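Local atomic coordinates of aromatic amino acid aminotransferase I (Candida albicans WO-1, PDB entry 6HNU), a protein that probably catalyses the pyridoxal-phosphate-dependent transfer of the amino group from aromatic L-amino acids to 2-oxoglutarate, yielding aromatic oxo-acids and L-glutamate. Residues B[123-128]-B[248-253]; B[419-424]-B[428-433]. All coordinates share one frame; numbering follows the deposited sequence. Where two conformers were deposited one is given.

Contact 1 of 2, residues B[123-128]-B[248-253]. With PLP (pyridoxal-5'-phosphate), chain I.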
ATOM      1  N   ASP B 123      22.789   4.965  -7.891  1.00 18.91           N
ATOM      2  CA  ASP B 123      23.795   5.634  -8.744  1.00 18.39           C
ATOM      3  C   ASP B 123      25.083   4.805  -8.834  1.00 17.68           C
ATOM      4  O   ASP B 123      25.700   4.786  -9.911  1.00 18.46           O
ATOM      5  CB  ASP B 123      24.069   7.055  -8.266  1.00 21.04           C
ATOM      6  CG  ASP B 123      24.448   8.000  -9.400  1.00 23.16           C
ATOM      7  OD1 ASP B 123      24.176   7.669 -10.590  1.00 22.85           O
ATOM      8  OD2 ASP B 123      24.900   9.095  -9.074  1.00 26.18           O
ATOM      9  N   MET B 124      25.525   4.184  -7.736  1.00 18.67           N
ATOM     10  CA  MET B 124      26.767   3.376  -7.698  1.00 20.28           C
ATOM     11  C   MET B 124      26.638   2.233  -8.704  1.00 20.04           C
ATOM     12  O   MET B 124      27.607   1.897  -9.355  1.00 20.39           O
ATOM     13  CB  MET B 124      26.885   2.828  -6.279  1.00 24.16           C
ATOM     14  CG  MET B 124      28.110   2.085  -5.974  1.00 28.18           C
ATOM     15  SD  MET B 124      27.877   1.289  -4.366  1.00 30.05           S
ATOM     16  CE  MET B 124      27.097   2.548  -3.378  1.00 30.96           C
ATOM     17  N   VAL B 125      25.449   1.640  -8.820  1.00 18.27           N
ATOM     18  CA  VAL B 125      25.221   0.433  -9.664  1.00 18.24           C
ATOM     19  C   VAL B 125      24.861   0.835 -11.105  1.00 18.14           C
ATOM     20  O   VAL B 125      25.357   0.187 -12.031  1.00 20.93           O
ATOM     21  CB  VAL B 125      24.142  -0.477  -9.055  1.00 17.46           C
ATOM     22  CG1 VAL B 125      23.837  -1.636  -9.979  1.00 19.11           C
ATOM     23  CG2 VAL B 125      24.526  -1.003  -7.673  1.00 18.44           C
ATOM     24  N   HIS B 126      24.044   1.855 -11.305  1.00 17.96           N
ATOM     25  CA  HIS B 126      23.343   2.113 -12.584  1.00 17.25           C
ATOM     26  C   HIS B 126      23.864   3.368 -13.273  1.00 18.66           C
ATOM     27  O   HIS B 126      23.543   3.530 -14.462  1.00 18.99           O
ATOM     28  CB  HIS B 126      21.827   2.188 -12.374  1.00 18.08           C
ATOM     29  CG  HIS B 126      21.275   0.930 -11.804  1.00 17.36           C
ATOM     30  ND1 HIS B 126      21.249  -0.261 -12.530  1.00 19.35           N
ATOM     31  CD2 HIS B 126      20.873   0.629 -10.551  1.00 18.31           C
ATOM     32  CE1 HIS B 126      20.743  -1.211 -11.757  1.00 19.69           C
ATOM     33  NE2 HIS B 126      20.495  -0.681 -10.523  1.00 17.19           N
ATOM     34  N   LYS B 127      24.593   4.238 -12.566  1.00 20.54           N
ATOM     35  CA  LYS B 127      25.208   5.453 -13.169  1.00 22.85           C
ATOM     36  C   LYS B 127      24.175   6.136 -14.085  1.00 21.40           C
ATOM     37  O   LYS B 127      24.393   6.236 -15.321  1.00 20.83           O
ATOM     38  CB  LYS B 127      26.508   5.002 -13.853  1.00 27.65           C
ATOM     39  CG  LYS B 127      27.763   5.781 -13.475  1.00 39.90           C
ATOM     40  CD  LYS B 127      27.528   7.270 -13.207  1.00 47.87           C
ATOM     41  CE  LYS B 127      28.792   8.092 -13.040  1.00 53.45           C
ATOM     42  NZ  LYS B 127      29.424   8.399 -14.347  1.00 54.32           N
ATOM     43  N   VAL B 128      23.042   6.586 -13.531  1.00 20.78           N
ATOM     44  CA  VAL B 128      21.900   7.099 -14.343  1.00 21.29           C
ATOM     45  C   VAL B 128      22.411   8.258 -15.197  1.00 22.56           C
ATOM     46  O   VAL B 128      23.049   9.176 -14.667  1.00 22.98           O
ATOM     47  CB  VAL B 128      20.704   7.524 -13.466  1.00 23.78           C
ATOM     48  CG1 VAL B 128      19.502   7.948 -14.304  1.00 24.91           C
ATOM     49  CG2 VAL B 128      20.313   6.416 -12.491  1.00 25.84           C
ATOM     50  N   PRO B 248      12.692  -7.137  -9.675  1.00 17.28           N
ATOM     51  CA  PRO B 248      12.902  -7.664  -8.317  1.00 17.27           C
ATOM     52  C   PRO B 248      14.035  -8.709  -8.255  1.00 17.04           C
ATOM     53  O   PRO B 248      14.587  -8.943  -7.180  1.00 17.81           O
ATOM     54  CB  PRO B 248      11.551  -8.264  -7.966  1.00 16.91           C
ATOM     55  CG  PRO B 248      11.014  -8.719  -9.329  1.00 17.21           C
ATOM     56  CD  PRO B 248      11.503  -7.702 -10.334  1.00 16.15           C
ATOM     57  N   TYR B 249      14.424  -9.281  -9.388  1.00 17.04           N
ATOM     58  CA  TYR B 249      15.403 -10.393  -9.418  1.00 16.18           C
ATOM     59  C   TYR B 249      16.775  -9.890  -9.881  1.00 17.74           C
ATOM     60  O   TYR B 249      17.651 -10.718 -10.119  1.00 18.32           O
ATOM     61  CB  TYR B 249      14.915 -11.511 -10.346  1.00 16.72           C
ATOM     62  CG  TYR B 249      13.518 -12.021 -10.104  1.00 15.75           C
ATOM     63  CD1 TYR B 249      13.173 -12.664  -8.932  1.00 16.82           C
ATOM     64  CD2 TYR B 249      12.539 -11.866 -11.060  1.00 14.93           C
ATOM     65  CE1 TYR B 249      11.896 -13.155  -8.718  1.00 17.30           C
ATOM     66  CE2 TYR B 249      11.269 -12.370 -10.881  1.00 16.64           C
ATOM     67  CZ  TYR B 249      10.936 -13.007  -9.704  1.00 18.75           C
ATOM     68  OH  TYR B 249       9.682 -13.519  -9.485  1.00 20.69           O
ATOM     69  N   TYR B 250      16.980  -8.568 -10.012  1.00 18.39           N
ATOM     70  CA  TYR B 250      18.243  -8.012 -10.536  1.00 17.09           C
ATOM     71  C   TYR B 250      19.445  -8.558  -9.768  1.00 16.40           C
ATOM     72  O   TYR B 250      20.447  -8.840 -10.385  1.00 16.36           O
ATOM     73  CB  TYR B 250      18.268  -6.484 -10.464  1.00 18.84           C
ATOM     74  CG  TYR B 250      19.461  -5.890 -11.171  1.00 17.67           C
ATOM     75  CD1 TYR B 250      19.488  -5.774 -12.552  1.00 17.76           C
ATOM     76  CD2 TYR B 250      20.554  -5.431 -10.456  1.00 16.91           C
ATOM     77  CE1 TYR B 250      20.555  -5.208 -13.214  1.00 17.43           C
ATOM     78  CE2 TYR B 250      21.642  -4.872 -11.100  1.00 17.53           C
ATOM     79  CZ  TYR B 250      21.651  -4.774 -12.474  1.00 18.02           C
ATOM     80  OH  TYR B 250      22.700  -4.236 -13.112  1.00 18.66           O
ATOM     81  N   PHE B 251      19.351  -8.764  -8.465  1.00 14.83           N
ATOM     82  CA  PHE B 251      20.517  -9.168  -7.650  1.00 16.19           C
ATOM     83  C   PHE B 251      20.499 -10.692  -7.481  1.00 17.01           C
ATOM     84  O   PHE B 251      21.254 -11.207  -6.646  1.00 16.92           O
ATOM     85  CB  PHE B 251      20.576  -8.322  -6.371  1.00 17.46           C
ATOM     86  CG  PHE B 251      21.104  -6.938  -6.639  1.00 17.25           C
ATOM     87  CD1 PHE B 251      22.347  -6.764  -7.236  1.00 17.40           C
ATOM     88  CD2 PHE B 251      20.326  -5.820  -6.401  1.00 17.17           C
ATOM     89  CE1 PHE B 251      22.814  -5.499  -7.542  1.00 19.23           C
ATOM     90  CE2 PHE B 251      20.795  -4.548  -6.727  1.00 18.06           C
ATOM     91  CZ  PHE B 251      22.044  -4.395  -7.282  1.00 16.56           C
ATOM     92  N   LEU B 252      19.683 -11.413  -8.279  1.00 17.00           N
ATOM     93  CA  LEU B 252      19.800 -12.887  -8.379  1.00 17.42           C
ATOM     94  C   LEU B 252      20.585 -13.217  -9.647  1.00 19.23           C
ATOM     95  O   LEU B 252      20.542 -14.386 -10.079  1.00 17.66           O
ATOM     96  CB  LEU B 252      18.412 -13.539  -8.390  1.00 17.99           C
ATOM     97  CG  LEU B 252      17.510 -13.161  -7.213  1.00 18.14           C
ATOM     98  CD1 LEU B 252      16.265 -14.015  -7.189  1.00 19.62           C
ATOM     99  CD2 LEU B 252      18.241 -13.280  -5.886  1.00 19.17           C
ATOM    100  N   GLN B 253      21.319 -12.252 -10.211  1.00 17.00           N
ATOM    101  CA  GLN B 253      22.353 -12.576 -11.229  1.00 18.19           C
ATOM    102  C   GLN B 253      23.356 -13.586 -10.647  1.00 18.83           C
ATOM    103  O   GLN B 253      23.628 -13.577  -9.419  1.00 17.48           O
ATOM    104  CB  GLN B 253      22.999 -11.324 -11.789  1.00 18.79           C
ATOM    105  CG  GLN B 253      22.039 -10.571 -12.705  1.00 16.91           C
ATOM    106  CD  GLN B 253      22.597  -9.258 -13.159  1.00 16.62           C
ATOM    107  OE1 GLN B 253      23.506  -9.196 -13.978  1.00 17.27           O
ATOM    108  NE2 GLN B 253      22.109  -8.171 -12.569  1.00 15.42           N
TER
HETATM  109  N1  PLP I 502       7.177  -8.330 -10.214  1.00 25.81           N
HETATM  110  C2  PLP I 502       7.491  -9.543 -10.676  1.00 23.33           C
HETATM  111  C2A PLP I 502       7.743  -9.709 -12.133  1.00 26.54           C
HETATM  112  C3  PLP I 502       7.579 -10.642  -9.825  1.00 24.00           C
HETATM  113  O3  PLP I 502       7.836 -11.868 -10.374  1.00 21.64           O
HETATM  114  C4  PLP I 502       7.311 -10.462  -8.453  1.00 25.89           C
HETATM  115  C4A PLP I 502       7.365 -11.607  -7.546  1.00 29.74           C
HETATM  116  C5  PLP I 502       7.021  -9.176  -7.979  1.00 23.78           C
HETATM  117  C6  PLP I 502       6.940  -8.158  -8.896  1.00 25.06           C
HETATM  118  C5A PLP I 502       6.652  -8.925  -6.537  1.00 24.67           C
HETATM  119  O4P PLP I 502       7.369  -7.774  -6.012  1.00 21.78           O
HETATM  120  P   PLP I 502       7.126  -7.168  -4.609  1.00 20.55           P
HETATM  121  O1P PLP I 502       8.227  -6.132  -4.554  1.00 19.56           O
HETATM  122  O2P PLP I 502       7.284  -8.329  -3.587  1.00 18.46           O
HETATM  123  O3P PLP I 502       5.717  -6.581  -4.592  1.00 19.83           O
HETATM  124  O   HOH W   1      25.242  -2.697 -13.652  1.00 29.85           O
HETATM  125  O   HOH W   2      23.320  -1.141 -14.611  1.00 20.09           O
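H126 lays CE1 of its imidazole over one face of the Y250 phenol ring, 3.7 Å from CZ, with the ring planes inclined at 54°, an oblique aromatic pair. In this class-I (fold type I) aminotransferase the contact joins the C-terminal end of helix 112-126 to the loop that follows strand 242-246 of the large mixed sheet, the loop that carries cofactor-pocket residues P248 and Y249. V125, one residue earlier on the helix, fills in beside the histidine: CG1, anti to the backbone N (chi1 175°), lies 4.1 Å from CE2 of Y250, and CG2 meets the edge of the F251 ring at CZ, 4.2 Å away. No direct hydrogen bond crosses; two waters mediate instead. One donates to Y250 OH at 3.0 Å and weakly to V125 O, the other joins H126 ND1 to the same hydroxyl through a weak second bond. Stronger partners lie outside, S282 OG for H126 ND1 and the V280 carbonyl for Y250 OH. Within the loop, Q253 NE2 passes over one Y250 ring face and donates to Y250 O at 2.8 Å. On the cofactor side, P248 CG sits 3.9 Å from C2 of pyridoxal phosphate, while the cofactor's O3 donates to Y249 OH at 2.6 Å.

Contact 2 of 2, residues B[419-424]-B[428-433]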
ATOM      1  N   ALA B 419      -0.984 -33.531 -20.010  1.00 20.78           N
ATOM      2  CA  ALA B 419      -0.572 -34.940 -19.798  1.00 20.33           C
ATOM      3  C   ALA B 419       0.729 -34.975 -19.002  1.00 19.39           C
ATOM      4  O   ALA B 419       0.841 -35.756 -18.047  1.00 20.03           O
ATOM      5  CB  ALA B 419      -0.425 -35.674 -21.106  1.00 22.56           C
ATOM      6  N   VAL B 420       1.716 -34.203 -19.429  1.00 20.84           N
ATOM      7  CA  VAL B 420       3.022 -34.193 -18.717  1.00 21.67           C
ATOM      8  C   VAL B 420       2.827 -33.661 -17.302  1.00 21.36           C
ATOM      9  O   VAL B 420       3.405 -34.258 -16.395  1.00 22.71           O
ATOM     10  CB  VAL B 420       4.095 -33.425 -19.504  1.00 23.06           C
ATOM     11  CG1 VAL B 420       5.337 -33.170 -18.655  1.00 24.85           C
ATOM     12  CG2 VAL B 420       4.440 -34.165 -20.778  1.00 22.88           C
ATOM     13  N   HIS B 421       2.043 -32.593 -17.119  1.00 24.58           N
ATOM     14  CA  HIS B 421       1.720 -32.017 -15.777  1.00 22.68           C
ATOM     15  C   HIS B 421       1.077 -33.080 -14.887  1.00 23.77           C
ATOM     16  O   HIS B 421       1.569 -33.272 -13.772  1.00 21.16           O
ATOM     17  CB  HIS B 421       0.808 -30.790 -15.903  1.00 22.42           C
ATOM     18  CG  HIS B 421       0.542 -30.037 -14.642  1.00 24.25           C
ATOM     19  ND1 HIS B 421       1.560 -29.539 -13.856  1.00 23.60           N
ATOM     20  CD2 HIS B 421      -0.618 -29.586 -14.104  1.00 22.99           C
ATOM     21  CE1 HIS B 421       1.026 -28.873 -12.847  1.00 24.35           C
ATOM     22  NE2 HIS B 421      -0.300 -28.872 -12.985  1.00 24.70           N
ATOM     23  N   GLU B 422       0.048 -33.776 -15.377  1.00 25.12           N
ATOM     24  CA  GLU B 422      -0.640 -34.846 -14.599  1.00 24.66           C
ATOM     25  C   GLU B 422       0.361 -35.961 -14.242  1.00 24.10           C
ATOM     26  O   GLU B 422       0.386 -36.411 -13.071  1.00 24.28           O
ATOM     27  CB  GLU B 422      -1.845 -35.377 -15.395  1.00 28.62           C
ATOM     28  CG  GLU B 422      -2.960 -34.350 -15.607  1.00 33.35           C
ATOM     29  CD  GLU B 422      -4.011 -34.765 -16.633  1.00 41.17           C
ATOM     30  OE1 GLU B 422      -4.062 -35.992 -16.936  1.00 42.13           O
ATOM     31  OE2 GLU B 422      -4.782 -33.875 -17.128  1.00 42.55           O
ATOM     32  N   GLN B 423       1.186 -36.375 -15.206  1.00 23.98           N
ATOM     33  CA  GLN B 423       2.176 -37.473 -15.010  1.00 24.64           C
ATOM     34  C   GLN B 423       3.222 -37.052 -13.956  1.00 24.40           C
ATOM     35  O   GLN B 423       3.481 -37.837 -13.044  1.00 24.53           O
ATOM     36  CB  GLN B 423       2.823 -37.865 -16.340  1.00 25.45           C
ATOM     37  CG  GLN B 423       3.793 -39.039 -16.196  1.00 26.81           C
ATOM     38  CD  GLN B 423       3.109 -40.372 -16.002  1.00 29.72           C
ATOM     39  OE1 GLN B 423       3.439 -41.134 -15.104  1.00 27.12           O
ATOM     40  NE2 GLN B 423       2.138 -40.668 -16.855  1.00 31.25           N
ATOM     41  N   ALA B 424       3.794 -35.855 -14.076  1.00 24.19           N
ATOM     42  CA  ALA B 424       4.709 -35.257 -13.070  1.00 24.46           C
ATOM     43  C   ALA B 424       4.094 -35.393 -11.681  1.00 24.94           C
ATOM     44  O   ALA B 424       4.791 -35.901 -10.771  1.00 28.46           O
ATOM     45  CB  ALA B 424       4.976 -33.799 -13.407  1.00 25.52           C
ATOM     46  N   GLY B 428       5.175 -37.567  -8.308  1.00 34.16           N
ATOM     47  CA  GLY B 428       5.491 -36.869  -7.040  1.00 33.12           C
ATOM     48  C   GLY B 428       6.300 -35.573  -7.214  1.00 33.24           C
ATOM     49  O   GLY B 428       7.091 -35.232  -6.295  1.00 30.22           O
ATOM     50  N   CYS B 429       6.114 -34.819  -8.299  1.00 30.38           N
ATOM     51  CA  CYS B 429       6.796 -33.503  -8.492  1.00 29.64           C
ATOM     52  C   CYS B 429       5.856 -32.549  -9.228  1.00 30.24           C
ATOM     53  O   CYS B 429       5.073 -33.010 -10.107  1.00 28.09           O
ATOM     54  CB  CYS B 429       8.073 -33.706  -9.311  0.50 31.06           C
ATOM     55  SG  CYS B 429       8.934 -32.213  -9.892  0.50 32.92           S
ATOM     56  N   LEU B 430       5.939 -31.265  -8.898  1.00 25.23           N
ATOM     57  CA  LEU B 430       5.086 -30.255  -9.555  1.00 27.02           C
ATOM     58  C   LEU B 430       5.928 -29.087 -10.078  1.00 25.52           C
ATOM     59  O   LEU B 430       6.723 -28.488  -9.305  1.00 23.58           O
ATOM     60  CB  LEU B 430       4.024 -29.806  -8.556  1.00 30.10           C
ATOM     61  CG  LEU B 430       2.959 -28.928  -9.194  1.00 33.06           C
ATOM     62  CD1 LEU B 430       1.581 -29.262  -8.663  1.00 36.51           C
ATOM     63  CD2 LEU B 430       3.303 -27.456  -8.991  1.00 32.02           C
ATOM     64  N   LEU B 431       5.749 -28.794 -11.366  1.00 23.15           N
ATOM     65  CA  LEU B 431       6.229 -27.573 -12.035  1.00 23.16           C
ATOM     66  C   LEU B 431       5.017 -26.809 -12.569  1.00 21.45           C
ATOM     67  O   LEU B 431       3.906 -27.384 -12.637  1.00 21.66           O
ATOM     68  CB  LEU B 431       7.221 -27.972 -13.136  1.00 24.39           C
ATOM     69  CG  LEU B 431       8.643 -28.268 -12.654  1.00 25.69           C
ATOM     70  CD1 LEU B 431       8.732 -29.612 -11.978  1.00 27.28           C
ATOM     71  CD2 LEU B 431       9.643 -28.191 -13.788  1.00 28.46           C
ATOM     72  N   ALA B 432       5.213 -25.535 -12.877  1.00 19.92           N
ATOM     73  CA  ALA B 432       4.159 -24.654 -13.418  1.00 19.30           C
ATOM     74  C   ALA B 432       4.092 -24.787 -14.932  1.00 18.19           C
ATOM     75  O   ALA B 432       5.051 -24.484 -15.631  1.00 18.25           O
ATOM     76  CB  ALA B 432       4.454 -23.247 -12.978  1.00 17.87           C
ATOM     77  N   PRO B 433       2.948 -25.216 -15.519  1.00 17.27           N
ATOM     78  CA  PRO B 433       2.796 -25.197 -16.971  1.00 18.95           C
ATOM     79  C   PRO B 433       3.032 -23.807 -17.552  1.00 17.67           C
ATOM     80  O   PRO B 433       2.414 -22.846 -17.102  1.00 19.15           O
ATOM     81  CB  PRO B 433       1.339 -25.653 -17.202  1.00 18.27           C
ATOM     82  CG  PRO B 433       1.098 -26.553 -16.016  1.00 19.07           C
ATOM     83  CD  PRO B 433       1.838 -25.909 -14.862  1.00 19.16           C
TER
HETATM   84  O   HOH W   3       3.958 -30.424 -12.956  1.00 27.69           O
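A Schellman motif at G428 ends helix 413-426 and turns the chain directly into strand 429-433, an outermost strand, within this chain, of the antiparallel sheet in the C-terminal part of this aminotransferase. The positive phi of G428 (92°) belongs to that turn, and C429 N follows it with a hydrogen bond of 3.0 Å to A424 O, which the donor reaches from above the carbonyl plane. The two carbonyl oxygens A424 O and C429 O also lie close without bonding, and A424 CB rests 3.4 Å from C429 O. One helical turn earlier, H421 reaches from the helix to the far end of the strand. With CG anti to the backbone N (chi1 -173°), one face of its ring is covered by P433, whose CG stands 3.7 Å from the imidazole centroid and only 9° off the ring normal, a centred CH-pi contact. The ring's edge meets the strand backbone, CE1 lying 3.2 Å from L431 O, and L430 CG approaches the same carbon obliquely. Nearby, F462 of neighbouring strand 459-465 packs on H421, L431 and P433, while C429 and L430 pair in a parallel ladder with a strand of the second subunit, carrying the sheet across the interface. A water bridges helix and strand, lying 2.7 Å from H421 ND1 and accepting from L431 N at 2.9 Å.

Both contacts are largely buried, yet they serve different parts of the subunit. Contact 1 lies about 10 Å from the chain centre and joins elements 120 residues apart, beside the cofactor; contact 2 lies about 27 Å out, joins a helix to the strand that follows it, and borders the second subunit. Their centres are about 34 Å apart, and the nearest atoms, about 12 Å apart, do not touch. Each uses a histidine with a water at ND1, but its ring partner is aromatic in contact 1 and a proline in contact 2. Both combine ring packing with bridging water, and only contact 2 adds a direct backbone hydrogen bond between its segments.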